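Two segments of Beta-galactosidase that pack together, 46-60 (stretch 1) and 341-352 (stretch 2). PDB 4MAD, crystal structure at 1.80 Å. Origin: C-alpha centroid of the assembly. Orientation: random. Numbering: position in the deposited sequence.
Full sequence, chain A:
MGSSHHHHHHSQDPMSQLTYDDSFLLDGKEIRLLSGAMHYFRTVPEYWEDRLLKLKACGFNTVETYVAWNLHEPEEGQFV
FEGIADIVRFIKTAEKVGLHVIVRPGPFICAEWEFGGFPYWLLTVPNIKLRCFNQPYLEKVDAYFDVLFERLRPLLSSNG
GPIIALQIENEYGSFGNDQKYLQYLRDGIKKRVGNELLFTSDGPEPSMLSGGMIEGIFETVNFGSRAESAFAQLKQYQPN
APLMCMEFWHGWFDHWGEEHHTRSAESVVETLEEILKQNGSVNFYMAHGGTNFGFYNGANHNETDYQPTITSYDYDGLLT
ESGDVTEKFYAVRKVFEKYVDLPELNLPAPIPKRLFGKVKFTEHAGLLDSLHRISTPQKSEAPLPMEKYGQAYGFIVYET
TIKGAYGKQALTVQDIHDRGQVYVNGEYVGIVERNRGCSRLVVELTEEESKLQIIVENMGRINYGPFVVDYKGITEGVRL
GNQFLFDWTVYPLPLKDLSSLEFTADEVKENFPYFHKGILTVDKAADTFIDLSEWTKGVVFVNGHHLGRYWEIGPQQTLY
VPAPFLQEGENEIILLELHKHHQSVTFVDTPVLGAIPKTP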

# COMPACT_ATOMS: atom_id res chain seq x y z
N GLU A 46 12.12 -13.09 3.95
CA GLU A 46 13.35 -13.49 4.60
C GLU A 46 13.44 -12.85 5.99
O GLU A 46 14.05 -13.38 6.85
CB GLU A 46 14.53 -13.08 3.74
CG GLU A 46 14.63 -13.91 2.52
CD GLU A 46 13.79 -13.44 1.35
OE1 GLU A 46 13.24 -12.37 1.40
OE2 GLU A 46 13.77 -14.15 0.37
N TYR A 47 12.80 -11.69 6.10
CA TYR A 47 12.81 -10.88 7.30
C TYR A 47 11.60 -11.00 8.25
O TYR A 47 11.59 -10.43 9.31
CB TYR A 47 13.09 -9.41 6.95
CG TYR A 47 14.48 -9.07 6.46
CD1 TYR A 47 15.58 -9.82 6.82
CD2 TYR A 47 14.70 -7.96 5.70
CE1 TYR A 47 16.81 -9.49 6.40
CE2 TYR A 47 15.94 -7.62 5.30
CZ TYR A 47 17.00 -8.39 5.64
OH TYR A 47 18.28 -8.08 5.28
N TRP A 48 10.62 -11.81 7.89
CA TRP A 48 9.45 -11.88 8.71
C TRP A 48 9.79 -12.35 10.13
O TRP A 48 9.33 -11.82 11.09
CB TRP A 48 8.40 -12.80 8.07
CG TRP A 48 7.70 -12.28 6.90
CD1 TRP A 48 7.58 -10.99 6.49
CD2 TRP A 48 6.96 -13.04 5.95
NE1 TRP A 48 6.84 -10.90 5.38
CE2 TRP A 48 6.44 -12.15 5.01
CE3 TRP A 48 6.66 -14.39 5.81
CZ2 TRP A 48 5.67 -12.56 3.94
CZ3 TRP A 48 5.92 -14.79 4.77
CH2 TRP A 48 5.42 -13.89 3.84
N GLU A 49 10.64 -13.34 10.25
CA GLU A 49 10.97 -13.81 11.58
C GLU A 49 11.66 -12.74 12.40
O GLU A 49 11.40 -12.58 13.54
CB GLU A 49 11.84 -15.05 11.52
CG GLU A 49 12.17 -15.61 12.90
CD GLU A 49 12.58 -17.06 12.89
OE1 GLU A 49 12.93 -17.61 11.89
OE2 GLU A 49 12.56 -17.66 13.93
N ASP A 50 12.52 -11.99 11.78
CA ASP A 50 13.25 -10.99 12.50
C ASP A 50 12.28 -9.99 13.10
O ASP A 50 12.36 -9.67 14.24
CB ASP A 50 14.17 -10.23 11.56
CG ASP A 50 14.91 -9.10 12.25
OD1 ASP A 50 15.83 -9.38 12.99
OD2 ASP A 50 14.56 -7.94 12.09
N ARG A 51 11.35 -9.50 12.29
CA ARG A 51 10.44 -8.51 12.80
C ARG A 51 9.53 -9.05 13.87
O ARG A 51 9.29 -8.42 14.82
CB ARG A 51 9.65 -7.86 11.69
CG ARG A 51 10.47 -7.57 10.47
CD ARG A 51 11.33 -6.34 10.58
NE ARG A 51 11.78 -5.85 9.29
CZ ARG A 51 12.97 -6.08 8.78
NH1 ARG A 51 13.84 -6.79 9.43
NH2 ARG A 51 13.30 -5.61 7.60
N LEU A 52 9.03 -10.26 13.65
CA LEU A 52 8.16 -10.87 14.62
C LEU A 52 8.85 -11.11 15.96
O LEU A 52 8.30 -10.88 16.95
CB LEU A 52 7.56 -12.17 14.10
CG LEU A 52 6.63 -11.93 12.93
CD1 LEU A 52 6.35 -13.11 12.12
CD2 LEU A 52 5.39 -11.29 13.43
N LEU A 53 10.11 -11.51 15.93
CA LEU A 53 10.88 -11.72 17.12
C LEU A 53 11.00 -10.43 17.89
O LEU A 53 10.95 -10.41 19.10
CB LEU A 53 12.26 -12.21 16.74
CG LEU A 53 12.38 -13.67 16.38
CD1 LEU A 53 13.65 -13.99 15.84
CD2 LEU A 53 12.08 -14.53 17.50
N LYS A 54 11.17 -9.35 17.16
CA LYS A 54 11.23 -8.02 17.75
C LYS A 54 9.92 -7.60 18.45
O LYS A 54 9.91 -7.08 19.52
CB LYS A 54 11.69 -6.97 16.75
CG LYS A 54 13.16 -7.07 16.43
CD LYS A 54 13.63 -6.45 15.15
CE LYS A 54 15.09 -6.41 15.06
NZ LYS A 54 15.66 -6.05 13.82
N LEU A 55 8.81 -7.86 17.83
CA LEU A 55 7.55 -7.55 18.45
C LEU A 55 7.35 -8.38 19.73
O LEU A 55 6.97 -7.88 20.72
CB LEU A 55 6.40 -7.77 17.48
CG LEU A 55 6.44 -7.03 16.14
CD1 LEU A 55 5.12 -7.21 15.45
CD2 LEU A 55 6.74 -5.62 16.32
N LYS A 56 7.68 -9.64 19.66
CA LYS A 56 7.48 -10.47 20.81
C LYS A 56 8.34 -9.92 21.90
O LYS A 56 7.92 -9.84 22.97
CB LYS A 56 7.85 -11.91 20.51
CG LYS A 56 7.80 -12.78 21.68
CD LYS A 56 6.45 -13.15 22.07
CE LYS A 56 6.37 -14.49 22.80
NZ LYS A 56 5.14 -14.66 23.54
N ALA A 57 9.55 -9.52 21.59
CA ALA A 57 10.47 -8.98 22.55
C ALA A 57 9.93 -7.71 23.20
O ALA A 57 10.19 -7.44 24.33
CB ALA A 57 11.76 -8.72 21.93
N CYS A 58 9.18 -6.92 22.46
CA CYS A 58 8.66 -5.70 23.01
C CYS A 58 7.64 -5.98 24.09
O CYS A 58 7.36 -5.15 24.87
CB CYS A 58 8.06 -4.82 21.96
SG CYS A 58 7.76 -3.15 22.38
N GLY A 59 7.12 -7.18 24.10
CA GLY A 59 6.03 -7.54 24.96
C GLY A 59 4.64 -7.72 24.42
O GLY A 59 3.77 -8.00 25.19
N PHE A 60 4.46 -7.62 23.11
CA PHE A 60 3.24 -7.99 22.51
C PHE A 60 2.99 -9.46 22.68
O PHE A 60 3.91 -10.22 22.73
CB PHE A 60 3.34 -7.65 21.05
CG PHE A 60 3.38 -6.18 20.79
CD1 PHE A 60 2.28 -5.42 20.96
CD2 PHE A 60 4.55 -5.56 20.49
CE1 PHE A 60 2.32 -4.08 20.76
CE2 PHE A 60 4.57 -4.24 20.30
CZ PHE A 60 3.47 -3.50 20.47
N ASP A 341 3.95 -9.10 33.24
CA ASP A 341 5.31 -9.53 33.57
C ASP A 341 5.99 -10.04 32.31
O ASP A 341 5.41 -10.77 31.58
CB ASP A 341 5.30 -10.57 34.69
CG ASP A 341 4.92 -9.97 36.06
OD1 ASP A 341 4.98 -8.76 36.25
OD2 ASP A 341 4.55 -10.72 36.95
N LEU A 342 7.19 -9.59 32.04
CA LEU A 342 7.91 -9.97 30.84
C LEU A 342 9.30 -10.52 31.12
O LEU A 342 9.93 -10.12 32.05
CB LEU A 342 8.09 -8.78 29.90
CG LEU A 342 6.87 -7.96 29.53
CD1 LEU A 342 7.23 -6.74 28.80
CD2 LEU A 342 6.01 -8.79 28.70
N PRO A 343 9.78 -11.34 30.22
CA PRO A 343 11.11 -11.88 30.27
C PRO A 343 12.18 -10.86 30.00
O PRO A 343 11.92 -9.80 29.53
CB PRO A 343 11.10 -12.86 29.12
CG PRO A 343 9.73 -13.10 28.80
CD PRO A 343 8.99 -11.94 29.15
N GLU A 344 13.40 -11.20 30.29
CA GLU A 344 14.47 -10.30 30.03
C GLU A 344 14.45 -10.07 28.55
O GLU A 344 14.13 -10.94 27.81
CB GLU A 344 15.79 -10.91 30.39
CG GLU A 344 16.79 -9.92 30.82
CD GLU A 344 18.23 -10.44 30.91
OE1 GLU A 344 18.57 -11.44 30.23
OE2 GLU A 344 19.01 -9.83 31.65
N LEU A 345 14.74 -8.85 28.16
CA LEU A 345 14.71 -8.50 26.77
C LEU A 345 15.84 -9.18 26.08
O LEU A 345 16.95 -9.13 26.53
CB LEU A 345 14.83 -6.99 26.63
CG LEU A 345 14.89 -6.30 25.29
CD1 LEU A 345 13.62 -6.46 24.61
CD2 LEU A 345 15.14 -4.87 25.57
N ASN A 346 15.54 -9.85 25.00
CA ASN A 346 16.52 -10.52 24.19
C ASN A 346 16.24 -10.27 22.72
O ASN A 346 15.28 -10.75 22.19
CB ASN A 346 16.45 -12.00 24.54
CG ASN A 346 17.34 -12.85 23.72
OD1 ASN A 346 18.50 -12.59 23.54
ND2 ASN A 346 16.78 -13.92 23.24
N LEU A 347 17.05 -9.46 22.08
CA LEU A 347 16.82 -9.15 20.70
C LEU A 347 17.72 -9.97 19.80
O LEU A 347 18.77 -10.33 20.16
CB LEU A 347 17.03 -7.68 20.44
CG LEU A 347 16.04 -6.66 20.99
CD1 LEU A 347 16.58 -5.31 21.05
CD2 LEU A 347 14.78 -6.68 20.22
N PRO A 348 17.30 -10.14 18.57
CA PRO A 348 18.16 -10.70 17.56
C PRO A 348 19.33 -9.78 17.30
O PRO A 348 19.25 -8.65 17.61
CB PRO A 348 17.27 -10.69 16.33
CG PRO A 348 15.97 -10.61 16.79
CD PRO A 348 15.96 -9.88 18.04
N ALA A 349 20.39 -10.30 16.71
CA ALA A 349 21.51 -9.46 16.31
C ALA A 349 21.04 -8.48 15.27
O ALA A 349 20.37 -8.89 14.36
CB ALA A 349 22.57 -10.30 15.70
N PRO A 350 21.45 -7.25 15.34
CA PRO A 350 20.96 -6.29 14.35
C PRO A 350 21.38 -6.65 12.92
O PRO A 350 22.39 -7.23 12.72
CB PRO A 350 21.63 -5.01 14.76
CG PRO A 350 21.86 -5.12 16.15
CD PRO A 350 22.15 -6.56 16.42
N ILE A 351 20.56 -6.31 11.95
CA ILE A 351 20.84 -6.62 10.56
C ILE A 351 21.72 -5.53 9.99
O ILE A 351 21.40 -4.40 10.01
CB ILE A 351 19.57 -6.76 9.76
CG1 ILE A 351 18.80 -7.97 10.26
CG2 ILE A 351 19.86 -6.93 8.36
CD1 ILE A 351 17.41 -8.05 9.80
N PRO A 352 22.87 -5.91 9.49
CA PRO A 352 23.82 -4.92 9.06
C PRO A 352 23.31 -4.05 7.91
O PRO A 352 22.63 -4.52 7.09
CB PRO A 352 25.00 -5.75 8.59
CG PRO A 352 24.92 -6.95 9.33
CD PRO A 352 23.48 -7.24 9.53
O HOH W 1 17.82 -7.84 13.99
O HOH W 2 18.26 -4.61 12.83

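Stretch 2, an extended strip without regular secondary structure, runs along the helix of stretch 1, passing from its C-terminal end at Leu342 to its N-terminal end at Ile351. Together they bury 526 Å², and no direct hydrogen bond crosses between them; apolar packing and two bridging waters make the join. Leu342 (chi1 m, chi2 t) points toward the helix and fits where it ends: its CD2 lies 3.9 Å from Gly59 CA and its CD1 4.2 Å from Cys58 O. Gly59 closes the helix in a Schellman motif with positive phi (106°), a conformation that calls for glycine by itself; the bare CA also leaves room for the leucine, since a CB here would sit 3.0 Å from Leu342 CD1. Pro343 and Glu344 make no contact and remain exposed.

Leu345 starts out sideways, but chi1 t and chi2 p bring its end to the last helical turn, where CD1 lies 3.6 Å from Ala57 O and 4.0 Å from Ala57 CB. Ala57 has its small methyl toward stretch 2, and the chains are close here, with Ala57 CA 6.0 Å from Leu345 CA. The Asn346 side chain, set sideways, makes no contact; its backbone O lies 4.1 Å from Ala57 CB. Leu347 CD2 then reaches the same methyl, 4.0 Å from Ala57 CB, and also lies 4.1 Å from Lys54 CG, so the lysine's aliphatic stem serves as apolar surface.

Pro348 has its CA-to-CB bond directed toward the helix, and its compact ring packs there: CG lies 4.0 Å from Leu53 CB, CD 4.3 Å from Lys54 CG, and CB 3.9 Å from Asp50 OD1. Ala349 turns its methyl away and contributes its carbonyl. Water 1 donates to Ala349 O (2.8 Å from the water O) and to Asp50 OD1 (2.7 Å), and accepts from Lys54 NZ (2.8 Å).

Ile351 has the largest covered area, 90 Å². Its CD1 sits over one face of the Tyr47 ring in a CH-pi contact, 4.2 Å from the centroid and 3.7 Å from Tyr47 CE1, while its CG2 is 3.6 Å from Tyr47 OH. The same CD1 lies 3.7 Å from Asp50 CG and, at the guanidinium edge, 3.8 Å from Arg51 NH1. Within stretch 1, Asp50 OD2 forms salt bridges to Arg51 NH1 (3.0 Å) and Lys54 NZ (2.8 Å). Water 2 accepts from Ile351 N (3.0 Å) and Lys54 NZ (3.1 Å), tying the backbone to the helix.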